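Local structure of TRAP-type transporter, periplasmic component (Cupriavidus necator, 4P8B) at residues M173-V178 and E185-L190; N193-S198 and G209-Q214; P204-G209 and A224-V229. The protein binds (2S)-2-acetolactate and probably delivers it to a TRAP-type transporter for uptake into the cell. One frame throughout, in Å; residues are numbered along the deposited sequence. Where two conformers were deposited one is given.

Overall arrangement
Three contacts without hydrogen bonds between their segments lie in one part of the fold but differ in depth. Interaction 1 is fully buried and packs helix 181-189 against strand 174-177, whose R176, on its other side, bonds the acetolactate. Interaction 2, smaller and partly buried, covers a threonine hydroxyl and lies about 8 Å away centre to centre; its strand 193-196 neighbours 174-177 in one small parallel sheet. Interaction 3 is nearer the surface and buries the most area, between a helix end and a loop. It shares G209 with interaction 2, and helix 199-208 runs between the two segments of that contact. Ligand chemistry is direct in interaction 1 and at most second-shell in the others.

Interaction 1 (M173-V178 and E185-L190); sequences MKLRVV and ETFNAL. With X2X ((2S)-2-hydroxy-2-methyl-3-oxobutanoic acid), chain D.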
loop_
_atom_site.group_PDB
_atom_site.type_symbol
_atom_site.label_atom_id
_atom_site.label_comp_id
_atom_site.label_asym_id
_atom_site.label_seq_id
_atom_site.Cartn_x
_atom_site.Cartn_y
_atom_site.Cartn_z
HETATM N N MSE A 173 -0.269 12.187 -19.916
HETATM C CA MSE A 173 -0.890 12.540 -18.646
HETATM C C MSE A 173 0.145 12.634 -17.528
HETATM O O MSE A 173 0.991 11.746 -17.376
HETATM C CB MSE A 173 -1.956 11.509 -18.310
HETATM C CG MSE A 173 -2.935 11.869 -17.240
HETATM SE SE MSE A 173 -4.426 10.618 -17.279
HETATM C CE MSE A 173 -5.521 11.402 -18.644
ATOM N N LYS A 174 0.065 13.703 -16.737
ATOM C CA LYS A 174 0.991 13.931 -15.638
ATOM C C LYS A 174 0.426 13.279 -14.392
ATOM O O LYS A 174 -0.427 13.822 -13.706
ATOM C CB LYS A 174 1.190 15.426 -15.407
ATOM C CG LYS A 174 1.791 16.149 -16.590
ATOM C CD LYS A 174 1.961 17.649 -16.281
ATOM C CE LYS A 174 2.514 18.422 -17.467
ATOM N NZ LYS A 174 1.612 18.387 -18.652
ATOM N N LEU A 175 0.871 12.070 -14.122
ATOM C CA LEU A 175 0.308 11.296 -13.031
ATOM C C LEU A 175 1.303 11.214 -11.893
ATOM O O LEU A 175 2.459 10.886 -12.098
ATOM C CB LEU A 175 -0.066 9.896 -13.505
ATOM C CG LEU A 175 -1.229 9.912 -14.505
ATOM C CD1 LEU A 175 -1.449 8.505 -15.048
ATOM C CD2 LEU A 175 -2.499 10.466 -13.864
ATOM N N ARG A 176 0.864 11.566 -10.696
ATOM C CA ARG A 176 1.708 11.357 -9.532
ATOM C C ARG A 176 1.783 9.884 -9.181
ATOM O O ARG A 176 0.769 9.195 -9.158
ATOM C CB ARG A 176 1.172 12.159 -8.346
ATOM C CG ARG A 176 1.949 11.970 -7.040
ATOM C CD ARG A 176 1.345 10.836 -6.248
ATOM N NE ARG A 176 2.078 10.591 -5.013
ATOM C CZ ARG A 176 1.685 9.723 -4.090
ATOM N NH1 ARG A 176 0.578 9.023 -4.239
ATOM N NH2 ARG A 176 2.418 9.574 -2.990
ATOM N N VAL A 177 3.001 9.445 -8.843
ATOM C CA VAL A 177 3.258 8.129 -8.277
ATOM C C VAL A 177 4.154 8.311 -7.049
ATOM O O VAL A 177 4.721 9.389 -6.830
ATOM C CB VAL A 177 3.896 7.166 -9.318
ATOM C CG1 VAL A 177 2.927 6.912 -10.490
ATOM C CG2 VAL A 177 5.228 7.677 -9.805
ATOM N N VAL A 178 4.307 7.259 -6.257
ATOM C CA VAL A 178 5.263 7.265 -5.163
ATOM C C VAL A 178 6.636 7.101 -5.777
ATOM O O VAL A 178 6.762 6.505 -6.857
ATOM C CB VAL A 178 4.979 6.097 -4.202
ATOM C CG1 VAL A 178 6.018 6.041 -3.103
ATOM C CG2 VAL A 178 3.584 6.221 -3.619
ATOM N N GLU A 185 8.376 3.260 -14.506
ATOM C CA GLU A 185 8.463 2.403 -15.685
ATOM C C GLU A 185 7.090 1.918 -16.151
ATOM O O GLU A 185 6.823 1.882 -17.363
ATOM C CB GLU A 185 9.402 1.223 -15.414
ATOM C CG GLU A 185 10.840 1.684 -15.266
ATOM C CD GLU A 185 11.815 0.541 -15.074
ATOM O OE1 GLU A 185 11.565 -0.560 -15.606
ATOM O OE2 GLU A 185 12.841 0.743 -14.392
ATOM N N THR A 186 6.211 1.560 -15.222
ATOM C CA THR A 186 4.875 1.119 -15.601
ATOM C C THR A 186 4.140 2.219 -16.345
ATOM O O THR A 186 3.545 1.984 -17.399
ATOM C CB THR A 186 4.078 0.692 -14.376
ATOM O OG1 THR A 186 4.693 -0.488 -13.843
ATOM C CG2 THR A 186 2.620 0.409 -14.715
ATOM N N PHE A 187 4.147 3.427 -15.794
ATOM C CA PHE A 187 3.416 4.515 -16.441
ATOM C C PHE A 187 4.098 5.013 -17.713
ATOM O O PHE A 187 3.410 5.433 -18.656
ATOM C CB PHE A 187 3.104 5.624 -15.435
ATOM C CG PHE A 187 1.934 5.289 -14.558
ATOM C CD1 PHE A 187 0.645 5.475 -15.016
ATOM C CD2 PHE A 187 2.118 4.748 -13.293
ATOM C CE1 PHE A 187 -0.443 5.119 -14.251
ATOM C CE2 PHE A 187 1.033 4.400 -12.523
ATOM C CZ PHE A 187 -0.238 4.593 -12.994
ATOM N N ASN A 188 5.423 4.940 -17.790
ATOM C CA ASN A 188 6.119 5.225 -19.051
ATOM C C ASN A 188 5.657 4.267 -20.156
ATOM O O ASN A 188 5.486 4.675 -21.298
ATOM C CB ASN A 188 7.644 5.103 -18.918
ATOM C CG ASN A 188 8.272 6.224 -18.130
ATOM O OD1 ASN A 188 7.652 7.240 -17.859
ATOM N ND2 ASN A 188 9.536 6.048 -17.778
ATOM N N ALA A 189 5.479 2.992 -19.822
ATOM C CA ALA A 189 5.042 2.000 -20.811
ATOM C C ALA A 189 3.650 2.307 -21.330
ATOM O O ALA A 189 3.293 1.888 -22.428
ATOM C CB ALA A 189 5.069 0.608 -20.200
ATOM N N LEU A 190 2.860 3.010 -20.529
ATOM C CA LEU A 190 1.500 3.398 -20.889
ATOM C C LEU A 190 1.453 4.770 -21.566
ATOM O O LEU A 190 0.372 5.286 -21.845
ATOM C CB LEU A 190 0.596 3.378 -19.653
ATOM C CG LEU A 190 0.452 1.995 -19.023
ATOM C CD1 LEU A 190 -0.237 2.048 -17.674
ATOM C CD2 LEU A 190 -0.296 1.099 -19.973
HETATM O OAD X2X D . 1.553 7.753 -1.011
HETATM C CAH X2X D . 0.508 7.055 -1.219
HETATM O OAE X2X D . -0.130 7.132 -2.309
HETATM C CAI X2X D . 0.018 6.108 -0.173
HETATM C CAB X2X D . -0.506 6.920 0.992
HETATM O OAF X2X D . -0.890 5.188 -0.709
HETATM C CAG X2X D . 1.219 5.317 0.233
HETATM O OAC X2X D . 1.842 5.612 1.253
HETATM C CAA X2X D . 1.688 4.186 -0.618
#
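L175 of strand 174-177 and F187 of helix 181-189 are the nearest backbone positions, with 8.2 Å from CA to CA, and side chains fill the gap between helix and strand. The F187 ring does most of this work, reaching the strand between two aliphatic residues that alternate with R176. L175 CD1 comes to 3.6 Å from F187 CE1, the side chains crossing at about a right angle, while V177 CG1 lies 3.6 Å from F187 CD2 on the other half of the ring. Both methyls approach the ring obliquely.

The alternation that turns L175 and V177 toward the helix sends R176 to the ligand. A bend at chi2 (-91°) swings its guanidinium round to the carboxylate of (2S)-2-acetolactate. R176 NH1 donates to OAE of the ligand and R176 NH2 to OAD, each at 2.8 Å and nearly straight (176° and 178°), a two-pronged grip that fixes the rotation of the carboxylate. V178 CG2 adds a contact of 3.6 Å to the ligand's OAD. N216, Q79, R155 and N100 also hydrogen-bond the ligand.

Strand 174-177, helix 181-189 and strand 193-196 form a beta-alpha-beta unit. L175 and V177 bond through their backbones to T195 in the second strand, F187 also packs on P194, and T186 and A189 rest against V319 of helix 317-327.

Interaction 2 (N193-S198 and G209-Q214); sequences NPTQMS and GAVDGQ
V211 gives up the most surface here, and one of its methyls makes both contacts with the 193-198 segment. With CG1 anti to the carbonyl carbon (chi1 -63°), V211 directs this branch to a point where V211 CG1 is 3.6 Å from T195 OG1 and 3.9 Å from CE of selenomethionine M197. The M197 chain arrives by a bend at chi3 (72°), which carries its terminal methyl round to the valine; the two side chains approach from opposite directions and meet at their methyl ends. T195 meets the same methyl with its hydroxyl rather than with CG2. In the conformer described, T195 OG1 is buried with no hydrogen-bonding partner in the model, although a second conformer was deposited. While its side chain packs here, M197 uses its backbone O to accept a hydrogen bond from R176 NH2, so this small cluster adjoins the acetolactate site.

Helix 199-208 connects the two segments and lies over the cluster, with A205 touching both M197 and V211; S198 OG caps its start at D201 N. Strand 174-177 exchanges backbone bonds with both segments, through T195 on one and through D212 and G213 on the other, where strand 213-216 begins.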
loop_
_atom_site.group_PDB
_atom_site.type_symbol
_atom_site.label_atom_id
_atom_site.label_comp_id
_atom_site.label_asym_id
_atom_site.label_seq_id
_atom_site.Cartn_x
_atom_site.Cartn_y
_atom_site.Cartn_z
ATOM N N ASN A 193 3.312 10.592 -18.348
ATOM C CA ASN A 193 4.430 11.354 -17.804
ATOM C C ASN A 193 4.353 11.331 -16.286
ATOM O O ASN A 193 3.873 12.275 -15.653
ATOM C CB ASN A 193 4.394 12.797 -18.309
ATOM C CG ASN A 193 4.731 12.907 -19.777
ATOM O OD1 ASN A 193 5.728 12.353 -20.242
ATOM N ND2 ASN A 193 3.894 13.615 -20.522
ATOM N N PRO A 194 4.809 10.239 -15.680
ATOM C CA PRO A 194 4.697 10.120 -14.222
ATOM C C PRO A 194 5.720 10.983 -13.505
ATOM O O PRO A 194 6.800 11.229 -14.018
ATOM C CB PRO A 194 4.967 8.636 -13.975
ATOM C CG PRO A 194 5.863 8.263 -15.101
ATOM C CD PRO A 194 5.332 9.004 -16.284
ATOM N N THR A 195 5.342 11.472 -12.333
ATOM C CA THR A 195 6.258 12.176 -11.462
ATOM C C THR A 195 6.118 11.593 -10.072
ATOM O O THR A 195 5.017 11.275 -9.610
ATOM C CB THR A 195 5.994 13.682 -11.438
ATOM O OG1 THR A 195 4.591 13.922 -11.283
ATOM C CG2 THR A 195 6.475 14.325 -12.728
ATOM N N GLN A 196 7.253 11.387 -9.433
ATOM C CA GLN A 196 7.261 10.833 -8.096
ATOM C C GLN A 196 7.233 11.904 -7.031
ATOM O O GLN A 196 7.931 12.917 -7.106
ATOM C CB GLN A 196 8.452 9.906 -7.886
ATOM C CG GLN A 196 9.809 10.480 -8.133
ATOM C CD GLN A 196 10.843 9.378 -8.175
ATOM O OE1 GLN A 196 10.781 8.492 -9.031
ATOM N NE2 GLN A 196 11.772 9.395 -7.230
HETATM N N MSE A 197 6.380 11.681 -6.043
HETATM C CA MSE A 197 6.415 12.515 -4.852
HETATM C C MSE A 197 5.677 11.870 -3.697
HETATM O O MSE A 197 4.875 10.965 -3.881
HETATM C CB MSE A 197 5.849 13.900 -5.135
HETATM C CG MSE A 197 4.387 13.890 -5.394
HETATM SE SE MSE A 197 3.716 15.547 -6.223
HETATM C CE MSE A 197 4.443 15.302 -7.962
ATOM N N SER A 198 6.028 12.310 -2.491
ATOM C CA SER A 198 5.400 11.809 -1.284
ATOM C C SER A 198 3.919 12.087 -1.246
ATOM O O SER A 198 3.400 12.944 -1.981
ATOM C CB SER A 198 6.025 12.464 -0.060
ATOM O OG SER A 198 5.678 13.848 -0.044
ATOM N N GLY A 209 -3.263 21.508 -10.041
ATOM C CA GLY A 209 -3.209 20.974 -11.386
ATOM C C GLY A 209 -1.803 20.695 -11.899
ATOM O O GLY A 209 -1.633 20.352 -13.072
ATOM N N ALA A 210 -0.800 20.793 -11.026
ATOM C CA ALA A 210 0.576 20.504 -11.421
ATOM C C ALA A 210 0.722 19.040 -11.847
ATOM O O ALA A 210 1.519 18.725 -12.736
ATOM C CB ALA A 210 1.536 20.828 -10.286
ATOM N N VAL A 211 -0.066 18.155 -11.240
ATOM C CA VAL A 211 -0.287 16.823 -11.801
ATOM C C VAL A 211 -1.762 16.713 -12.181
ATOM O O VAL A 211 -2.616 17.383 -11.594
ATOM C CB VAL A 211 0.102 15.682 -10.832
ATOM C CG1 VAL A 211 1.585 15.740 -10.529
ATOM C CG2 VAL A 211 -0.722 15.755 -9.569
ATOM N N ASP A 212 -2.042 15.892 -13.186
ATOM C CA ASP A 212 -3.403 15.647 -13.644
ATOM C C ASP A 212 -4.131 14.612 -12.781
ATOM O O ASP A 212 -5.367 14.616 -12.703
ATOM C CB ASP A 212 -3.405 15.141 -15.100
ATOM C CG ASP A 212 -2.728 16.084 -16.063
ATOM O OD1 ASP A 212 -2.918 17.315 -15.945
ATOM O OD2 ASP A 212 -2.051 15.595 -16.997
ATOM N N GLY A 213 -3.385 13.694 -12.164
ATOM C CA GLY A 213 -3.992 12.546 -11.517
ATOM C C GLY A 213 -3.044 11.790 -10.627
ATOM O O GLY A 213 -1.927 12.264 -10.362
ATOM N N GLN A 214 -3.502 10.628 -10.164
ATOM C CA GLN A 214 -2.831 9.847 -9.144
ATOM C C GLN A 214 -3.422 8.432 -9.164
ATOM O O GLN A 214 -4.262 8.122 -10.019
ATOM C CB GLN A 214 -2.995 10.519 -7.755
ATOM C CG GLN A 214 -4.421 10.611 -7.251
ATOM C CD GLN A 214 -4.890 9.386 -6.504
ATOM O OE1 GLN A 214 -4.241 8.973 -5.539
ATOM N NE2 GLN A 214 -6.021 8.817 -6.884
#

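Interaction 3 (P204-G209 and A224-V229); sequences PAMASG and AKLYTV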
loop_
_atom_site.group_PDB
_atom_site.type_symbol
_atom_site.label_atom_id
_atom_site.label_comp_id
_atom_site.label_asym_id
_atom_site.label_seq_id
_atom_site.Cartn_x
_atom_site.Cartn_y
_atom_site.Cartn_z
ATOM N N PRO A 204 -0.782 19.324 -2.682
ATOM C CA PRO A 204 -0.832 20.616 -3.368
ATOM C C PRO A 204 -0.715 20.467 -4.882
ATOM O O PRO A 204 -1.211 21.295 -5.627
ATOM C CB PRO A 204 0.376 21.386 -2.791
ATOM C CG PRO A 204 1.281 20.299 -2.251
ATOM C CD PRO A 204 0.341 19.268 -1.726
ATOM N N ALA A 205 -0.012 19.432 -5.316
ATOM C CA ALA A 205 0.169 19.196 -6.742
ATOM C C ALA A 205 -1.180 18.880 -7.411
ATOM O O ALA A 205 -1.463 19.353 -8.514
ATOM C CB ALA A 205 1.161 18.063 -6.969
HETATM N N MSE A 206 -2.020 18.109 -6.733
HETATM C CA MSE A 206 -3.361 17.838 -7.270
HETATM C C MSE A 206 -4.236 19.082 -7.217
HETATM O O MSE A 206 -4.993 19.364 -8.155
HETATM C CB MSE A 206 -4.049 16.731 -6.497
HETATM C CG MSE A 206 -3.457 15.376 -6.732
HETATM SE SE MSE A 206 -4.375 13.953 -5.753
HETATM C CE MSE A 206 -3.812 14.386 -3.968
ATOM N N ALA A 207 -4.129 19.851 -6.141
ATOM C CA ALA A 207 -4.972 21.038 -5.962
ATOM C C ALA A 207 -4.674 22.081 -7.030
ATOM O O ALA A 207 -5.583 22.766 -7.503
ATOM C CB ALA A 207 -4.769 21.644 -4.575
ATOM N N SER A 208 -3.404 22.234 -7.397
ATOM C CA SER A 208 -3.029 23.265 -8.369
ATOM C C SER A 208 -3.128 22.805 -9.821
ATOM O O SER A 208 -3.016 23.614 -10.737
ATOM C CB SER A 208 -1.592 23.715 -8.140
ATOM O OG SER A 208 -0.698 22.682 -8.533
ATOM N N GLY A 209 -3.263 21.508 -10.041
ATOM C CA GLY A 209 -3.209 20.974 -11.386
ATOM C C GLY A 209 -1.803 20.695 -11.899
ATOM O O GLY A 209 -1.633 20.352 -13.072
ATOM N N ALA A 224 -9.524 11.002 1.790
ATOM C CA ALA A 224 -8.837 12.222 1.398
ATOM C C ALA A 224 -9.719 13.101 0.498
ATOM O O ALA A 224 -9.289 14.183 0.101
ATOM C CB ALA A 224 -7.531 11.895 0.694
ATOM N N LYS A 225 -10.932 12.646 0.175
ATOM C CA LYS A 225 -11.872 13.429 -0.636
ATOM C C LYS A 225 -11.214 13.926 -1.909
ATOM O O LYS A 225 -11.300 15.114 -2.241
ATOM C CB LYS A 225 -12.436 14.589 0.177
ATOM C CG LYS A 225 -13.170 14.145 1.406
ATOM C CD LYS A 225 -13.929 15.280 2.045
ATOM C CE LYS A 225 -14.854 14.763 3.132
ATOM N NZ LYS A 225 -14.104 14.212 4.292
ATOM N N LEU A 226 -10.619 13.009 -2.682
ATOM C CA LEU A 226 -9.746 13.461 -3.774
ATOM C C LEU A 226 -10.527 14.110 -4.906
ATOM O O LEU A 226 -9.960 14.860 -5.686
ATOM C CB LEU A 226 -8.862 12.328 -4.291
ATOM C CG LEU A 226 -7.794 11.883 -3.291
ATOM C CD1 LEU A 226 -6.897 10.839 -3.976
ATOM C CD2 LEU A 226 -6.956 13.018 -2.793
ATOM N N TYR A 227 -11.833 13.871 -4.953
ATOM C CA TYR A 227 -12.685 14.572 -5.907
ATOM C C TYR A 227 -12.676 16.077 -5.674
ATOM O O TYR A 227 -13.016 16.831 -6.570
ATOM C CB TYR A 227 -14.133 14.048 -5.877
ATOM C CG TYR A 227 -14.677 13.860 -4.491
ATOM C CD1 TYR A 227 -15.307 14.897 -3.804
ATOM C CD2 TYR A 227 -14.534 12.641 -3.846
ATOM C CE1 TYR A 227 -15.779 14.698 -2.509
ATOM C CE2 TYR A 227 -15.004 12.441 -2.578
ATOM C CZ TYR A 227 -15.621 13.457 -1.905
ATOM O OH TYR A 227 -16.092 13.236 -0.631
ATOM N N THR A 228 -12.308 16.532 -4.480
ATOM C CA THR A 228 -12.219 17.960 -4.193
ATOM C C THR A 228 -10.927 18.591 -4.700
ATOM O O THR A 228 -10.797 19.820 -4.695
ATOM C CB THR A 228 -12.388 18.293 -2.697
ATOM O OG1 THR A 228 -11.244 17.848 -1.952
ATOM C CG2 THR A 228 -13.667 17.662 -2.152
ATOM N N VAL A 229 -9.991 17.763 -5.145
ATOM C CA VAL A 229 -8.754 18.240 -5.767
ATOM C C VAL A 229 -8.628 17.661 -7.181
ATOM O O VAL A 229 -7.582 17.143 -7.585
ATOM C CB VAL A 229 -7.506 17.981 -4.896
ATOM C CG1 VAL A 229 -7.514 18.927 -3.678
ATOM C CG2 VAL A 229 -7.417 16.541 -4.454
#
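The chi3 torsion of selenomethionine M206 (-71°) turns the end of a chain that is straight at chi2 and brings its methyl to L226, whose chi2 (-175°) sends CD1 anti to CA, while L226 CD2, the other branch, comes to 3.6 Å from M206 CE. This is the end of helix 199-208 packing on a 3-10 turn, residues 226-228, in a type II periplasmic binding protein fold; the turn follows a Schellman motif in which K225 takes positive phi after helix 218-223.

V229, just past the turn, spreads its two methyls over consecutive residues of the helix: V229 CG2 packs on M206 CB at 3.9 Å, and V229 CG1 on A207 CB at 4.0 Å. The same approach brings two acceptors, M206 O and V229 O, to 3.5 Å. M206 and L226 also touch Q214, whose OE1 bonds to ND2 of the ligand-binding N216, and this puts the M206-L226 end of the contact in a second shell of the pocket.

On the loop side, T228 turns back onto the Schellman residue: K225 O accepts from T228 N at 2.8 Å and from T228 OG1 at 2.7 Å, the hydroxyl tilted 16° from the carbonyl plane.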